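Local coordinates for protein Bd3459 (Bdellovibrio bacteriovorus, PDB 5CEC) that is a predatory endopeptidase that is bound by an ankyrin-repeat immunity protein and probably cleaves peptide bonds of cell-wall peptidoglycan, as in its serine D-Ala-D-Ala carboxypeptidase family, at residues 104-110 against 136-142; 175-179 against 215-219. The protein carries 1 engineered substitution. All coordinates share one frame; numbering follows the deposited sequence.

Contact 1: residues 104-110 against 136-142; sequences YDIHIEG and IEKLTFD
H107 and T140 face each other on neighbouring parallel strands and join through their side chains. From CB, the H107 side chain leaves with CG anti to the backbone N (chi1 174°). CB and CG both pass close to the T140 hydroxyl. ND1 then meets T140 OG1 at 2.7 Å in a hydrogen bond at the ring edge, near the ring plane. CE1 lies near the backbone of F141. At the tip, NE2 bonds water 1, which donates to D142 OD2. Both ring nitrogens are thus engaged, which should fix the rotation of the ring.

D142 closes the end of the strand pair. Its OD1 accepts from G110 N at 2.9 Å on the syn side, 35° out of the carboxylate plane. OD2 accepts from water 1 and from water 2, and water 2 also donates to G110 O.

The axes of strands 104-109 and 138-141 run 11° apart. I106 N to K138 O (2.9 Å), T140 N to I106 O and I108 N to T140 O (2.8 Å) are regular parallel bonds. A beta bulge shifts the register by one between Y104 and I106. There D105 OD1 accepts a weak hydrogen bond from K138 N at 3.1 Å.

The face opposite H107 and T140 is mainly apolar. I106 CD1 meets I136 CD1 at 3.8 Å, their side chains crossing at about a right angle. L139 CD1 packs on I106 CB and lies 4.0 Å from I108 CD1.

The pair closes a beta-alpha-beta unit through helix 118-130. Strand 91-98 flanks 104-109, and strand 212-218 flanks 135-141. L139 and F141 pack against helix 167-182, while the ring of F224 stacks on H107.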
ATOM      1  N   TYR A 104       4.712 -29.665  26.683  1.00 23.62           N
ATOM      2  CA  TYR A 104       4.845 -30.227  25.345  1.00 22.20           C
ATOM      3  C   TYR A 104       6.134 -29.765  24.725  1.00 21.06           C
ATOM      4  O   TYR A 104       6.598 -28.654  25.005  1.00 22.12           O
ATOM      5  CB  TYR A 104       3.700 -29.785  24.459  1.00 21.33           C
ATOM      6  CG  TYR A 104       2.378 -30.326  24.909  1.00 21.03           C
ATOM      7  CD1 TYR A 104       1.612 -29.662  25.867  1.00 21.02           C
ATOM      8  CD2 TYR A 104       1.882 -31.519  24.387  1.00 21.42           C
ATOM      9  CE1 TYR A 104       0.391 -30.163  26.287  1.00 22.41           C
ATOM     10  CE2 TYR A 104       0.667 -32.018  24.817  1.00 22.60           C
ATOM     11  CZ  TYR A 104      -0.070 -31.339  25.763  1.00 22.57           C
ATOM     12  OH  TYR A 104      -1.283 -31.848  26.184  1.00 26.73           O
ATOM     13  N   ASP A 105       6.717 -30.632  23.904  1.00 20.54           N
ATOM     14  CA  ASP A 105       7.753 -30.233  22.955  1.00 21.34           C
ATOM     15  C   ASP A 105       7.093 -29.979  21.621  1.00 20.36           C
ATOM     16  O   ASP A 105       6.201 -30.743  21.206  1.00 21.55           O
ATOM     17  CB  ASP A 105       8.819 -31.319  22.777  1.00 23.78           C
ATOM     18  CG  ASP A 105       9.730 -31.464  23.980  1.00 26.56           C
ATOM     19  OD1 ASP A 105       9.852 -30.525  24.804  1.00 27.12           O
ATOM     20  OD2 ASP A 105      10.341 -32.552  24.083  1.00 32.08           O
ATOM     21  N   ILE A 106       7.520 -28.918  20.934  1.00 19.49           N
ATOM     22  CA  ILE A 106       6.935 -28.565  19.653  1.00 19.45           C
ATOM     23  C   ILE A 106       8.025 -28.244  18.666  1.00 18.54           C
ATOM     24  O   ILE A 106       8.865 -27.394  18.930  1.00 19.77           O
ATOM     25  CB  ILE A 106       5.962 -27.394  19.737  1.00 19.69           C
ATOM     26  CG1 ILE A 106       4.810 -27.747  20.686  1.00 21.04           C
ATOM     27  CG2 ILE A 106       5.414 -27.048  18.348  1.00 20.04           C
ATOM     28  CD1 ILE A 106       3.755 -26.674  20.814  1.00 22.83           C
ATOM     29  N   HIS A 107       7.989 -28.898  17.510  1.00 18.57           N
ATOM     30  CA  HIS A 107       8.855 -28.538  16.395  1.00 18.07           C
ATOM     31  C   HIS A 107       8.018 -27.906  15.295  1.00 17.35           C
ATOM     32  O   HIS A 107       7.048 -28.513  14.849  1.00 18.27           O
ATOM     33  CB  HIS A 107       9.597 -29.737  15.807  1.00 19.52           C
ATOM     34  CG  HIS A 107      10.386 -29.414  14.570  1.00 20.10           C
ATOM     35  ND1 HIS A 107      11.573 -28.714  14.603  1.00 20.29           N
ATOM     36  CD2 HIS A 107      10.149 -29.686  13.264  1.00 20.11           C
ATOM     37  CE1 HIS A 107      12.050 -28.612  13.376  1.00 20.03           C
ATOM     38  NE2 HIS A 107      11.196 -29.168  12.545  1.00 20.81           N
ATOM     39  N   ILE A 108       8.372 -26.695  14.867  1.00 17.67           N
ATOM     40  CA  ILE A 108       7.705 -26.025  13.747  1.00 17.21           C
ATOM     41  C   ILE A 108       8.394 -26.356  12.413  1.00 16.93           C
ATOM     42  O   ILE A 108       9.557 -26.012  12.193  1.00 18.33           O
ATOM     43  CB  ILE A 108       7.644 -24.506  13.932  1.00 17.62           C
ATOM     44  CG1 ILE A 108       6.907 -24.134  15.236  1.00 18.36           C
ATOM     45  CG2 ILE A 108       6.951 -23.872  12.741  1.00 18.27           C
ATOM     46  CD1 ILE A 108       6.972 -22.664  15.584  1.00 20.16           C
ATOM     47  N   GLU A 109       7.679 -27.077  11.566  1.00 17.15           N
ATOM     48  CA  GLU A 109       8.076 -27.363  10.214  1.00 17.68           C
ATOM     49  C   GLU A 109       7.457 -26.271   9.361  1.00 17.03           C
ATOM     50  O   GLU A 109       6.241 -26.251   9.122  1.00 17.71           O
ATOM     51  CB  GLU A 109       7.597 -28.775   9.820  1.00 18.50           C
ATOM     52  CG  GLU A 109       7.814 -29.103   8.345  1.00 20.26           C
ATOM     53  CD  GLU A 109       7.268 -30.464   7.938  1.00 22.47           C
ATOM     54  OE1 GLU A 109       6.704 -31.176   8.790  1.00 26.33           O
ATOM     55  OE2 GLU A 109       7.373 -30.817   6.741  1.00 27.59           O
ATOM     56  N   GLY A 110       8.287 -25.311   8.949  1.00 16.40           N
ATOM     57  CA  GLY A 110       7.754 -24.138   8.285  1.00 16.83           C
ATOM     58  C   GLY A 110       7.241 -24.374   6.878  1.00 16.50           C
ATOM     59  O   GLY A 110       7.566 -25.367   6.238  1.00 18.70           O
ATOM     60  N   ILE A 136       5.421 -24.904  26.909  1.00 23.09           N
ATOM     61  CA  ILE A 136       6.247 -25.589  25.934  1.00 22.88           C
ATOM     62  C   ILE A 136       7.637 -25.714  26.525  1.00 21.60           C
ATOM     63  O   ILE A 136       8.259 -24.723  26.940  1.00 23.51           O
ATOM     64  CB  ILE A 136       6.318 -24.824  24.602  1.00 22.43           C
ATOM     65  CG1 ILE A 136       4.916 -24.696  23.994  1.00 24.74           C
ATOM     66  CG2 ILE A 136       7.266 -25.517  23.631  1.00 23.98           C
ATOM     67  CD1 ILE A 136       4.796 -23.701  22.851  1.00 27.33           C
ATOM     68  N   GLU A 137       8.143 -26.934  26.565  1.00 22.17           N
ATOM     69  CA  GLU A 137       9.448 -27.187  27.126  1.00 24.45           C
ATOM     70  C   GLU A 137      10.510 -26.833  26.093  1.00 24.85           C
ATOM     71  O   GLU A 137      11.283 -25.921  26.305  1.00 29.42           O
ATOM     72  CB  GLU A 137       9.551 -28.654  27.559  1.00 28.05           C
ATOM     73  CG  GLU A 137      10.863 -28.984  28.232  1.00 31.73           C
ATOM     74  CD  GLU A 137      11.029 -28.228  29.530  1.00 36.90           C
ATOM     75  OE1 GLU A 137      10.151 -28.369  30.436  1.00 43.24           O
ATOM     76  OE2 GLU A 137      12.033 -27.494  29.622  1.00 40.71           O
ATOM     77  N   LYS A 138      10.484 -27.497  24.947  1.00 25.74           N
ATOM     78  CA  LYS A 138      11.417 -27.243  23.881  1.00 25.26           C
ATOM     79  C   LYS A 138      10.610 -26.862  22.635  1.00 23.28           C
ATOM     80  O   LYS A 138       9.754 -27.610  22.168  1.00 26.53           O
ATOM     81  CB  LYS A 138      12.305 -28.453  23.638  1.00 27.55           C
ATOM     82  CG  LYS A 138      13.385 -28.231  22.607  1.00 34.27           C
ATOM     83  CD  LYS A 138      14.430 -29.339  22.593  1.00 40.25           C
ATOM     84  CE  LYS A 138      13.837 -30.675  22.181  1.00 46.04           C
ATOM     85  NZ  LYS A 138      14.907 -31.704  22.006  1.00 52.80           N
ATOM     86  N   LEU A 139      10.839 -25.643  22.168  1.00 22.71           N
ATOM     87  CA  LEU A 139      10.306 -25.163  20.909  1.00 21.92           C
ATOM     88  C   LEU A 139      11.414 -25.114  19.890  1.00 21.55           C
ATOM     89  O   LEU A 139      12.381 -24.376  20.057  1.00 24.71           O
ATOM     90  CB  LEU A 139       9.664 -23.791  21.070  1.00 21.63           C
ATOM     91  CG  LEU A 139       9.086 -23.165  19.802  1.00 21.65           C
ATOM     92  CD1 LEU A 139       7.957 -24.029  19.246  1.00 20.57           C
ATOM     93  CD2 LEU A 139       8.611 -21.736  20.057  1.00 23.01           C
ATOM     94  N   THR A 140      11.293 -25.882  18.826  1.00 19.94           N
ATOM     95  CA  THR A 140      12.281 -25.847  17.748  1.00 20.05           C
ATOM     96  C   THR A 140      11.604 -25.492  16.449  1.00 18.25           C
ATOM     97  O   THR A 140      10.392 -25.519  16.359  1.00 19.27           O
ATOM     98  CB  THR A 140      13.083 -27.166  17.636  1.00 21.38           C
ATOM     99  OG1 THR A 140      12.232 -28.228  17.220  1.00 21.88           O
ATOM    100  CG2 THR A 140      13.754 -27.497  18.945  1.00 23.22           C
ATOM    101  N   PHE A 141      12.395 -25.096  15.458  1.00 18.59           N
ATOM    102  CA  PHE A 141      11.869 -24.606  14.191  1.00 18.54           C
ATOM    103  C   PHE A 141      12.903 -24.814  13.097  1.00 19.54           C
ATOM    104  O   PHE A 141      14.109 -24.828  13.376  1.00 19.23           O
ATOM    105  CB  PHE A 141      11.481 -23.128  14.282  1.00 19.26           C
ATOM    106  CG  PHE A 141      12.660 -22.215  14.530  1.00 17.91           C
ATOM    107  CD1 PHE A 141      13.132 -21.988  15.814  1.00 18.89           C
ATOM    108  CD2 PHE A 141      13.342 -21.642  13.472  1.00 18.78           C
ATOM    109  CE1 PHE A 141      14.243 -21.210  16.029  1.00 19.22           C
ATOM    110  CE2 PHE A 141      14.453 -20.882  13.696  1.00 19.45           C
ATOM    111  CZ  PHE A 141      14.900 -20.663  14.964  1.00 18.92           C
ATOM    112  N   ASP A 142      12.427 -24.979  11.864  1.00 17.50           N
ATOM    113  CA  ASP A 142      13.325 -25.202  10.723  1.00 18.78           C
ATOM    114  C   ASP A 142      13.482 -23.930   9.878  1.00 18.37           C
ATOM    115  O   ASP A 142      13.007 -22.839  10.212  1.00 18.44           O
ATOM    116  CB  ASP A 142      12.896 -26.433   9.893  1.00 19.74           C
ATOM    117  CG  ASP A 142      11.639 -26.232   9.087  1.00 18.45           C
ATOM    118  OD1 ASP A 142      11.159 -25.086   8.909  1.00 19.09           O
ATOM    119  OD2 ASP A 142      11.121 -27.274   8.606  1.00 20.51           O
TER
HETATM  120  O   HOH W   1      11.299 -29.654   9.932  1.00 22.66           O
HETATM  121  O   HOH W   2       9.783 -27.053   6.298  1.00 19.97           O

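Contact 2: residues 175-179 against 215-219; sequences RATLT and TISFV
The R175 guanidinium meets I216 O at its edge. The carbonyl oxygen lies only 9° out of the guanidinium plane and takes the NE hydrogen at 2.9 Å. Seen from the carbonyl, the donor is tilted 34° from its plane. I216 lies beside the guanidinium edge and does not stack on its face. NH2 makes a weak bond to water 3, and that water also accepts from I216 N. The arginine thus reaches I216 O directly and I216 N only through a weak water link. Its chain is extended from CG to NE, with CG anti to the backbone N. This carries NE from the helix to the strand.

The I216 side chain points at the helix and packs against R175, L178 and T179. Its CG2 branch touches L178 CD1 at 3.8 Å and R175 CG at 4.0 Å. The other branch ends at CD1, 3.6 Å from T179 OG1. That hydroxyl donates to R175 O at 2.9 Å, from above the carbonyl plane. T179 N reaches the same oxygen from the opposite face, so two donors grip it.

The helix segment runs nearly antiparallel to the strand, at 160°. Helix 167-182 lies against strand 212-218, an outermost strand of the mixed sheet within this chain, and also reaches the next strand, 135-141, where R175 and L178 touch F141.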
ATOM      1  N   ARG A 175      15.035 -17.096  16.207  1.00 20.10           N
ATOM      2  CA  ARG A 175      15.133 -17.505  17.597  1.00 20.75           C
ATOM      3  C   ARG A 175      14.952 -16.315  18.528  1.00 20.88           C
ATOM      4  O   ARG A 175      14.221 -16.414  19.512  1.00 21.78           O
ATOM      5  CB  ARG A 175      16.440 -18.240  17.895  1.00 22.80           C
ATOM      6  CG  ARG A 175      16.626 -18.618  19.359  1.00 25.07           C
ATOM      7  CD  ARG A 175      17.840 -19.505  19.541  1.00 28.32           C
ATOM      8  NE  ARG A 175      18.094 -19.795  20.950  1.00 31.46           N
ATOM      9  CZ  ARG A 175      18.766 -19.031  21.805  1.00 36.16           C
ATOM     10  NH1 ARG A 175      19.323 -17.881  21.431  1.00 37.60           N
ATOM     11  NH2 ARG A 175      18.898 -19.438  23.062  1.00 40.63           N
ATOM     12  N   ALA A 176      15.614 -15.210  18.203  1.00 20.09           N
ATOM     13  CA  ALA A 176      15.482 -14.013  18.985  1.00 20.76           C
ATOM     14  C   ALA A 176      14.063 -13.465  19.008  1.00 19.90           C
ATOM     15  O   ALA A 176      13.604 -13.027  20.048  1.00 22.90           O
ATOM     16  CB  ALA A 176      16.454 -12.941  18.526  1.00 21.12           C
ATOM     17  N   THR A 177      13.378 -13.486  17.869  1.00 19.34           N
ATOM     18  CA  THR A 177      12.006 -13.021  17.811  1.00 19.14           C
ATOM     19  C   THR A 177      11.068 -13.966  18.581  1.00 18.76           C
ATOM     20  O   THR A 177      10.158 -13.510  19.272  1.00 19.14           O
ATOM     21  CB  THR A 177      11.549 -12.903  16.340  1.00 19.09           C
ATOM     22  OG1 THR A 177      12.448 -12.033  15.649  1.00 21.85           O
ATOM     23  CG2 THR A 177      10.116 -12.383  16.225  1.00 21.15           C
ATOM     24  N   LEU A 178      11.303 -15.275  18.472  1.00 17.85           N
ATOM     25  CA  LEU A 178      10.544 -16.231  19.263  1.00 18.79           C
ATOM     26  C   LEU A 178      10.729 -15.967  20.752  1.00 18.70           C
ATOM     27  O   LEU A 178       9.771 -15.967  21.496  1.00 19.71           O
ATOM     28  CB  LEU A 178      10.920 -17.661  18.918  1.00 18.09           C
ATOM     29  CG  LEU A 178      10.338 -18.232  17.611  1.00 17.45           C
ATOM     30  CD1 LEU A 178      11.015 -19.550  17.269  1.00 19.39           C
ATOM     31  CD2 LEU A 178       8.825 -18.394  17.716  1.00 18.22           C
ATOM     32  N   THR A 179      11.957 -15.673  21.165  1.00 19.31           N
ATOM     33  CA  THR A 179      12.268 -15.478  22.562  1.00 21.13           C
ATOM     34  C   THR A 179      11.685 -14.167  23.076  1.00 20.92           C
ATOM     35  O   THR A 179      11.106 -14.135  24.162  1.00 23.53           O
ATOM     36  CB  THR A 179      13.781 -15.494  22.769  1.00 21.48           C
ATOM     37  OG1 THR A 179      14.330 -16.751  22.347  1.00 24.51           O
ATOM     38  CG2 THR A 179      14.208 -15.219  24.224  1.00 23.62           C
ATOM     39  N   THR A 215      12.879 -23.463  26.339  1.00 24.66           N
ATOM     40  CA  THR A 215      14.063 -23.540  25.473  1.00 26.65           C
ATOM     41  C   THR A 215      13.622 -23.393  24.034  1.00 24.34           C
ATOM     42  O   THR A 215      12.630 -23.983  23.626  1.00 25.96           O
ATOM     43  CB  THR A 215      14.759 -24.916  25.608  1.00 30.81           C
ATOM     44  OG1 THR A 215      15.096 -25.118  26.974  1.00 37.59           O
ATOM     45  CG2 THR A 215      16.011 -24.977  24.751  1.00 33.50           C
ATOM     46  N   ILE A 216      14.365 -22.612  23.264  1.00 23.81           N
ATOM     47  CA  ILE A 216      14.076 -22.386  21.850  1.00 22.84           C
ATOM     48  C   ILE A 216      15.336 -22.634  21.045  1.00 23.42           C
ATOM     49  O   ILE A 216      16.394 -22.068  21.367  1.00 27.32           O
ATOM     50  CB  ILE A 216      13.561 -20.954  21.600  1.00 22.16           C
ATOM     51  CG1 ILE A 216      12.316 -20.701  22.453  1.00 23.71           C
ATOM     52  CG2 ILE A 216      13.291 -20.737  20.103  1.00 22.89           C
ATOM     53  CD1 ILE A 216      11.815 -19.283  22.462  1.00 23.68           C
ATOM     54  N   SER A 217      15.234 -23.434  19.986  1.00 22.95           N
ATOM     55  CA  SER A 217      16.402 -23.694  19.147  1.00 24.32           C
ATOM     56  C   SER A 217      16.054 -24.055  17.711  1.00 23.34           C
ATOM     57  O   SER A 217      14.954 -24.464  17.426  1.00 24.20           O
ATOM     58  CB  SER A 217      17.317 -24.732  19.770  1.00 30.34           C
ATOM     59  OG  SER A 217      16.694 -25.963  19.902  1.00 34.05           O
ATOM     60  N   PHE A 218      17.008 -23.814  16.821  1.00 23.28           N
ATOM     61  CA  PHE A 218      16.884 -24.111  15.398  1.00 21.67           C
ATOM     62  C   PHE A 218      17.227 -25.586  15.161  1.00 23.58           C
ATOM     63  O   PHE A 218      18.252 -26.093  15.672  1.00 26.45           O
ATOM     64  CB  PHE A 218      17.848 -23.192  14.641  1.00 22.52           C
ATOM     65  CG  PHE A 218      17.967 -23.483  13.184  1.00 22.24           C
ATOM     66  CD1 PHE A 218      16.891 -23.341  12.350  1.00 23.02           C
ATOM     67  CD2 PHE A 218      19.184 -23.851  12.621  1.00 26.32           C
ATOM     68  CE1 PHE A 218      16.992 -23.594  10.991  1.00 23.93           C
ATOM     69  CE2 PHE A 218      19.292 -24.103  11.267  1.00 29.40           C
ATOM     70  CZ  PHE A 218      18.189 -23.980  10.449  1.00 26.39           C
ATOM     71  N   VAL A 219      16.352 -26.271  14.422  1.00 23.25           N
ATOM     72  CA  VAL A 219      16.600 -27.639  13.936  1.00 25.41           C
ATOM     73  C   VAL A 219      16.271 -27.684  12.450  1.00 24.80           C
ATOM     74  O   VAL A 219      15.111 -27.520  12.072  1.00 24.10           O
ATOM     75  CB  VAL A 219      15.763 -28.703  14.691  1.00 25.70           C
ATOM     76  CG1 VAL A 219      16.010 -30.089  14.105  1.00 27.75           C
ATOM     77  CG2 VAL A 219      16.096 -28.689  16.180  1.00 26.85           C
TER
HETATM   78  O   HOH W   3      16.390 -20.938  24.392  1.00 33.94           O

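Both contacts reach the same mixed sheet, and their centres are about 9 Å apart. Strand 135-141 belongs to contact 1 and lies beside strand 212-218 of contact 2. Two probable backbone hydrogen bonds join them: L139 N to T215 O at 2.8 Å and F141 O to V219 N at 2.9 Å. Contact 1 is strand pairing within the sheet, whereas contact 2 lays a helix on it. Their centres lie about 27 and 26 Å from the centre of the chain. A bound sulfate, probably from the crystallisation liquor, lies about 4 Å from the E109 side chain in contact 1.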